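Long-range contacts in PTS system, nitrogen regulatory IIA protein (Neisseria meningitidis, PDB 2A0J), which probably acts as a phosphate-carrying regulator related to sugar phosphotransferase IIA proteins, linking a phosphoryl-transfer system to nitrogen regulation: residues L8-I13 and S138-R143; R69-K74 and V105-T110. One frame throughout, in Å; residues are numbered along the deposited sequence.

Interaction 1: residues L8-I13 and S138-R143; sequences LPLSHI and SAEEVR
The N-terminal part of helix 139-146 packs Ala-139 and Arg-143 against the loop that carries the chain from helix 3-7 into strand 13-17. Ala-139 is small enough for the loop to come close: its CB lies 3.8 Å from Leu-10 CD2 and 3.9 Å from Ile-13 CG2. One helical turn on, Arg-143 crosses both branched residues at about a right angle, and its CG meets Ile-13 CD1 at 3.5 Å. Arginine suits this place because its methylene part adds to the apolar patch while its head can serve a polar atom. The chain bends at chi3 (69°), which places NE for a hydrogen bond to the loop carbonyl Leu-8 O at 3.1 Å. That bond is moderately bent (N-H...O 140°), and the carbonyl oxygen lies at the edge of the guanidinium, in its plane. Val-142 backs the patch, with CG1 at 4.4 Å from Ile-13 CD1 and further contact to Phe-80 of strand 77-83. Just ahead of the helix, Ser-138 OG accepts from Glu-141 N at 3.2 Å while Glu-141 OE1 accepts from Ser-138 N. This reciprocal pair is a capping box, the classic start of a helix.

Interaction 2: residues R69-K74 and V105-T110; sequences RHAGVK and VPENAT
Arg-69 and Val-105 are paired in parallel on neighbouring strands, their side chains side by side and pointing the same way. From CB outward, the arginine follows the valine closely. CB sits 3.6 Å from Val-105 O; chi1 of -42° sets CG beside the backbone N, where it meets Val-105 CG2 at 3.4 Å. The chain then runs extended from CG to NE, with CD a little farther from the same methyl. At the tip, NH1 returns to Val-105 CG2 at 3.4 Å, the methyl lying at the edge of the guanidinium near its plane. The aliphatic part of this exposed arginine thus covers a buried valine, and its guanidinium edge reaches the same methyl.

The backbones are joined more lightly. Val-105 O receives a weak bond from His-70 N at 3.3 Å, bent to 142°, and a CA-H...O contact from Arg-69 CA at 3.2 Å. Past this bond the pairing loosens: Glu-107 N stays 3.8 Å from His-70 O. Segment 69-74 folds back there in a type I turn from His-70 to Val-73, closed by Val-73 N to His-70 O at 2.9 Å; Lys-74 NZ adds a bond to Ala-71 O. Within the turn, Gly-72 lets the edge of the His-70 ring lie against its CA. The turn brings Val-73 back toward Pro-106, whose nitrogen faces away from strand 63-70 and whose ring is offered to the valine: Val-73 CG1 packs 4.1 Å from Pro-106 CD.

Leu-39 touches both His-70 and Val-73, and His-113 of helix 110-124 lies against Val-105 and Pro-106. The contact joins strands 63-70 and 97-106 and the loops that follow them, with helix 110-124 and Leu-39 as neighbours.

How the interactions relate
Interaction 2 is nested inside the long chain loop that interaction 1 closes, yet the two do not touch: their centres are 24 Å apart and their nearest atoms about 11 Å. They involve opposite edges of the mixed sheet. Interaction 1 leads into strand 13-17, at one edge; interaction 2 joins strand 63-70, the other outermost strand, to its neighbour 97-106. Strand 77-83 is the one strand between 13-17 and 97-106. The first contact packs the C-terminal helix onto the start of the fold. The second lies next to the family's histidine signature, which by sequence falls on strand 63-70, so it is probably the one nearer the phosphorylation site.

Interaction 1: residues L8-I13 and S138-R143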
loop_
_atom_site.group_PDB
_atom_site.type_symbol
_atom_site.label_atom_id
_atom_site.label_comp_id
_atom_site.label_asym_id
_atom_site.label_seq_id
_atom_site.Cartn_x
_atom_site.Cartn_y
_atom_site.Cartn_z
ATOM N N LEU A 8 -5.850 -1.454 -8.893
ATOM C CA LEU A 8 -6.080 -0.211 -8.164
ATOM C C LEU A 8 -7.224 0.675 -8.689
ATOM O O LEU A 8 -6.985 1.663 -9.380
ATOM C CB LEU A 8 -4.778 0.604 -8.119
ATOM C CG LEU A 8 -4.687 1.754 -7.110
ATOM C CD1 LEU A 8 -4.708 1.188 -5.699
ATOM C CD2 LEU A 8 -3.412 2.552 -7.333
ATOM N N PRO A 9 -8.486 0.319 -8.383
ATOM C CA PRO A 9 -9.595 1.150 -8.851
ATOM C C PRO A 9 -9.651 2.410 -7.985
ATOM O O PRO A 9 -9.014 2.476 -6.936
ATOM C CB PRO A 9 -10.808 0.251 -8.646
ATOM C CG PRO A 9 -10.429 -0.531 -7.458
ATOM C CD PRO A 9 -9.001 -0.914 -7.767
ATOM N N LEU A 10 -10.406 3.407 -8.424
ATOM C CA LEU A 10 -10.521 4.656 -7.681
ATOM C C LEU A 10 -11.160 4.429 -6.313
ATOM O O LEU A 10 -10.950 5.209 -5.384
ATOM C CB LEU A 10 -11.340 5.661 -8.494
ATOM C CG LEU A 10 -10.720 5.992 -9.858
ATOM C CD1 LEU A 10 -11.697 6.791 -10.708
ATOM C CD2 LEU A 10 -9.442 6.773 -9.646
ATOM N N SER A 11 -11.937 3.354 -6.197
ATOM C CA SER A 11 -12.602 3.001 -4.943
ATOM C C SER A 11 -11.603 2.487 -3.890
ATOM O O SER A 11 -11.954 2.343 -2.721
ATOM C CB SER A 11 -13.658 1.920 -5.195
ATOM O OG SER A 11 -13.038 0.696 -5.554
ATOM N N HIS A 12 -10.372 2.201 -4.313
ATOM C CA HIS A 12 -9.330 1.706 -3.405
ATOM C C HIS A 12 -8.261 2.762 -3.102
ATOM O O HIS A 12 -7.168 2.434 -2.641
ATOM C CB HIS A 12 -8.648 0.465 -3.994
ATOM C CG HIS A 12 -9.511 -0.762 -4.000
ATOM N ND1 HIS A 12 -9.111 -1.949 -4.575
ATOM C CD2 HIS A 12 -10.753 -0.982 -3.509
ATOM C CE1 HIS A 12 -10.072 -2.846 -4.439
ATOM N NE2 HIS A 12 -11.079 -2.283 -3.797
ATOM N N ILE A 13 -8.594 4.026 -3.360
ATOM C CA ILE A 13 -7.688 5.144 -3.134
ATOM C C ILE A 13 -8.269 6.140 -2.134
ATOM O O ILE A 13 -9.417 6.551 -2.266
ATOM C CB ILE A 13 -7.403 5.873 -4.452
ATOM C CG1 ILE A 13 -6.735 4.903 -5.432
ATOM C CG2 ILE A 13 -6.550 7.113 -4.196
ATOM C CD1 ILE A 13 -6.561 5.457 -6.821
ATOM N N SER A 138 -6.975 14.933 -7.369
ATOM C CA SER A 138 -7.867 13.805 -7.616
ATOM C C SER A 138 -7.185 12.448 -7.548
ATOM O O SER A 138 -5.958 12.343 -7.663
ATOM C CB SER A 138 -8.537 13.947 -8.989
ATOM O OG SER A 138 -7.613 13.714 -10.039
ATOM N N ALA A 139 -8.004 11.415 -7.368
ATOM C CA ALA A 139 -7.535 10.038 -7.297
ATOM C C ALA A 139 -7.136 9.578 -8.695
ATOM O O ALA A 139 -6.252 8.737 -8.848
ATOM C CB ALA A 139 -8.633 9.139 -6.736
ATOM N N GLU A 140 -7.795 10.134 -9.711
ATOM C CA GLU A 140 -7.488 9.790 -11.097
ATOM C C GLU A 140 -6.037 10.168 -11.404
ATOM O O GLU A 140 -5.328 9.430 -12.086
ATOM C CB GLU A 140 -8.442 10.502 -12.076
ATOM C CG GLU A 140 -9.296 11.629 -11.484
ATOM C CD GLU A 140 -10.534 11.141 -10.735
ATOM O OE1 GLU A 140 -10.631 11.416 -9.521
ATOM O OE2 GLU A 140 -11.413 10.491 -11.362
ATOM N N GLU A 141 -5.597 11.320 -10.900
ATOM C CA GLU A 141 -4.216 11.755 -11.095
ATOM C C GLU A 141 -3.288 10.747 -10.408
ATOM O O GLU A 141 -2.230 10.395 -10.939
ATOM C CB GLU A 141 -3.999 13.150 -10.497
ATOM C CG GLU A 141 -4.713 14.268 -11.241
ATOM C CD GLU A 141 -4.799 15.552 -10.434
ATOM O OE1 GLU A 141 -5.478 15.548 -9.385
ATOM O OE2 GLU A 141 -4.193 16.565 -10.846
ATOM N N VAL A 142 -3.684 10.287 -9.221
ATOM C CA VAL A 142 -2.882 9.302 -8.501
ATOM C C VAL A 142 -2.689 8.045 -9.351
ATOM O O VAL A 142 -1.575 7.533 -9.466
ATOM C CB VAL A 142 -3.541 8.909 -7.168
ATOM C CG1 VAL A 142 -2.806 7.737 -6.543
ATOM C CG2 VAL A 142 -3.528 10.101 -6.225
ATOM N N ARG A 143 -3.776 7.557 -9.948
ATOM C CA ARG A 143 -3.704 6.369 -10.792
ATOM C C ARG A 143 -2.816 6.612 -12.001
ATOM O O ARG A 143 -1.975 5.782 -12.337
ATOM C CB ARG A 143 -5.098 5.951 -11.280
ATOM C CG ARG A 143 -5.966 5.276 -10.236
ATOM C CD ARG A 143 -7.276 4.765 -10.830
ATOM N NE ARG A 143 -7.102 3.640 -11.747
ATOM C CZ ARG A 143 -6.913 3.755 -13.055
ATOM N NH1 ARG A 143 -6.876 4.951 -13.623
ATOM N NH2 ARG A 143 -6.760 2.665 -13.796
#

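Interaction 2: residues R69-K74 and V105-T110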
loop_
_atom_site.group_PDB
_atom_site.type_symbol
_atom_site.label_atom_id
_atom_site.label_comp_id
_atom_site.label_asym_id
_atom_site.label_seq_id
_atom_site.Cartn_x
_atom_site.Cartn_y
_atom_site.Cartn_z
ATOM N N ARG A 69 0.612 -12.253 1.786
ATOM C CA ARG A 69 0.105 -13.319 0.939
ATOM C C ARG A 69 -0.827 -14.220 1.749
ATOM O O ARG A 69 -0.779 -14.236 2.976
ATOM C CB ARG A 69 1.270 -14.147 0.385
ATOM C CG ARG A 69 2.474 -13.323 -0.069
ATOM C CD ARG A 69 3.610 -14.202 -0.590
ATOM N NE ARG A 69 4.912 -13.540 -0.495
ATOM C CZ ARG A 69 5.299 -12.496 -1.228
ATOM N NH1 ARG A 69 4.491 -11.968 -2.138
ATOM N NH2 ARG A 69 6.505 -11.972 -1.046
ATOM N N HIS A 70 -1.681 -14.968 1.062
ATOM C CA HIS A 70 -2.580 -15.864 1.757
ATOM C C HIS A 70 -3.284 -16.818 0.794
ATOM O O HIS A 70 -3.772 -16.410 -0.256
ATOM C CB HIS A 70 -3.609 -15.065 2.559
ATOM C CG HIS A 70 -4.365 -15.895 3.549
ATOM N ND1 HIS A 70 -3.999 -15.985 4.873
ATOM C CD2 HIS A 70 -5.432 -16.715 3.395
ATOM C CE1 HIS A 70 -4.808 -16.826 5.493
ATOM N NE2 HIS A 70 -5.686 -17.282 4.618
ATOM N N ALA A 71 -3.332 -18.093 1.170
ATOM C CA ALA A 71 -3.967 -19.127 0.358
ATOM C C ALA A 71 -5.397 -18.764 -0.057
ATOM O O ALA A 71 -5.872 -19.198 -1.110
ATOM C CB ALA A 71 -3.956 -20.455 1.119
ATOM N N GLY A 72 -6.074 -17.969 0.768
ATOM C CA GLY A 72 -7.438 -17.561 0.467
ATOM C C GLY A 72 -7.586 -16.492 -0.610
ATOM O O GLY A 72 -8.692 -16.251 -1.088
ATOM N N VAL A 73 -6.489 -15.844 -0.989
ATOM C CA VAL A 73 -6.522 -14.806 -2.021
ATOM C C VAL A 73 -6.204 -15.442 -3.379
ATOM O O VAL A 73 -5.184 -16.104 -3.532
ATOM C CB VAL A 73 -5.500 -13.671 -1.704
ATOM C CG1 VAL A 73 -5.598 -12.545 -2.740
ATOM C CG2 VAL A 73 -5.769 -13.118 -0.309
ATOM N N LYS A 74 -7.090 -15.250 -4.353
ATOM C CA LYS A 74 -6.900 -15.828 -5.679
ATOM C C LYS A 74 -6.541 -14.808 -6.747
ATOM O O LYS A 74 -6.177 -15.167 -7.866
ATOM C CB LYS A 74 -8.148 -16.610 -6.104
ATOM C CG LYS A 74 -8.427 -17.820 -5.222
ATOM C CD LYS A 74 -7.174 -18.681 -5.077
ATOM C CE LYS A 74 -7.352 -19.787 -4.052
ATOM N NZ LYS A 74 -6.065 -20.494 -3.798
ATOM N N VAL A 105 -1.478 -10.454 -2.125
ATOM C CA VAL A 105 -1.323 -11.377 -3.239
ATOM C C VAL A 105 -1.633 -12.840 -2.937
ATOM O O VAL A 105 -1.508 -13.297 -1.800
ATOM C CB VAL A 105 0.118 -11.292 -3.810
ATOM C CG1 VAL A 105 0.393 -9.882 -4.297
ATOM C CG2 VAL A 105 1.143 -11.682 -2.744
ATOM N N PRO A 106 -2.082 -13.588 -3.954
ATOM C CA PRO A 106 -2.379 -15.005 -3.720
ATOM C C PRO A 106 -1.056 -15.733 -3.483
ATOM O O PRO A 106 0.013 -15.193 -3.765
ATOM C CB PRO A 106 -3.068 -15.438 -5.020
ATOM C CG PRO A 106 -2.519 -14.486 -6.048
ATOM C CD PRO A 106 -2.507 -13.175 -5.303
ATOM N N GLU A 107 -1.117 -16.947 -2.956
ATOM C CA GLU A 107 0.102 -17.699 -2.713
ATOM C C GLU A 107 0.352 -18.636 -3.894
ATOM O O GLU A 107 -0.003 -19.813 -3.834
ATOM C CB GLU A 107 -0.035 -18.508 -1.421
ATOM C CG GLU A 107 1.278 -18.728 -0.682
ATOM C CD GLU A 107 1.165 -19.766 0.417
ATOM O OE1 GLU A 107 2.096 -19.858 1.244
ATOM O OE2 GLU A 107 0.152 -20.500 0.450
ATOM N N ASN A 108 0.954 -18.121 -4.968
ATOM C CA ASN A 108 1.222 -18.944 -6.146
ATOM C C ASN A 108 2.246 -18.418 -7.162
ATOM O O ASN A 108 3.266 -19.070 -7.403
ATOM C CB ASN A 108 -0.095 -19.248 -6.868
ATOM C CG ASN A 108 -0.884 -17.995 -7.204
ATOM O OD1 ASN A 108 -0.422 -17.133 -7.951
ATOM N ND2 ASN A 108 -2.087 -17.890 -6.652
ATOM N N ALA A 109 1.978 -17.259 -7.767
ATOM C CA ALA A 109 2.885 -16.685 -8.770
ATOM C C ALA A 109 3.784 -15.605 -8.184
ATOM O O ALA A 109 3.760 -14.453 -8.621
ATOM C CB ALA A 109 2.083 -16.110 -9.948
ATOM N N THR A 110 4.588 -15.997 -7.202
ATOM C CA THR A 110 5.497 -15.090 -6.514
ATOM C C THR A 110 6.315 -14.190 -7.437
ATOM O O THR A 110 6.262 -12.962 -7.324
ATOM C CB THR A 110 6.467 -15.877 -5.629
ATOM O OG1 THR A 110 5.747 -16.899 -4.930
ATOM C CG2 THR A 110 7.131 -14.952 -4.619
#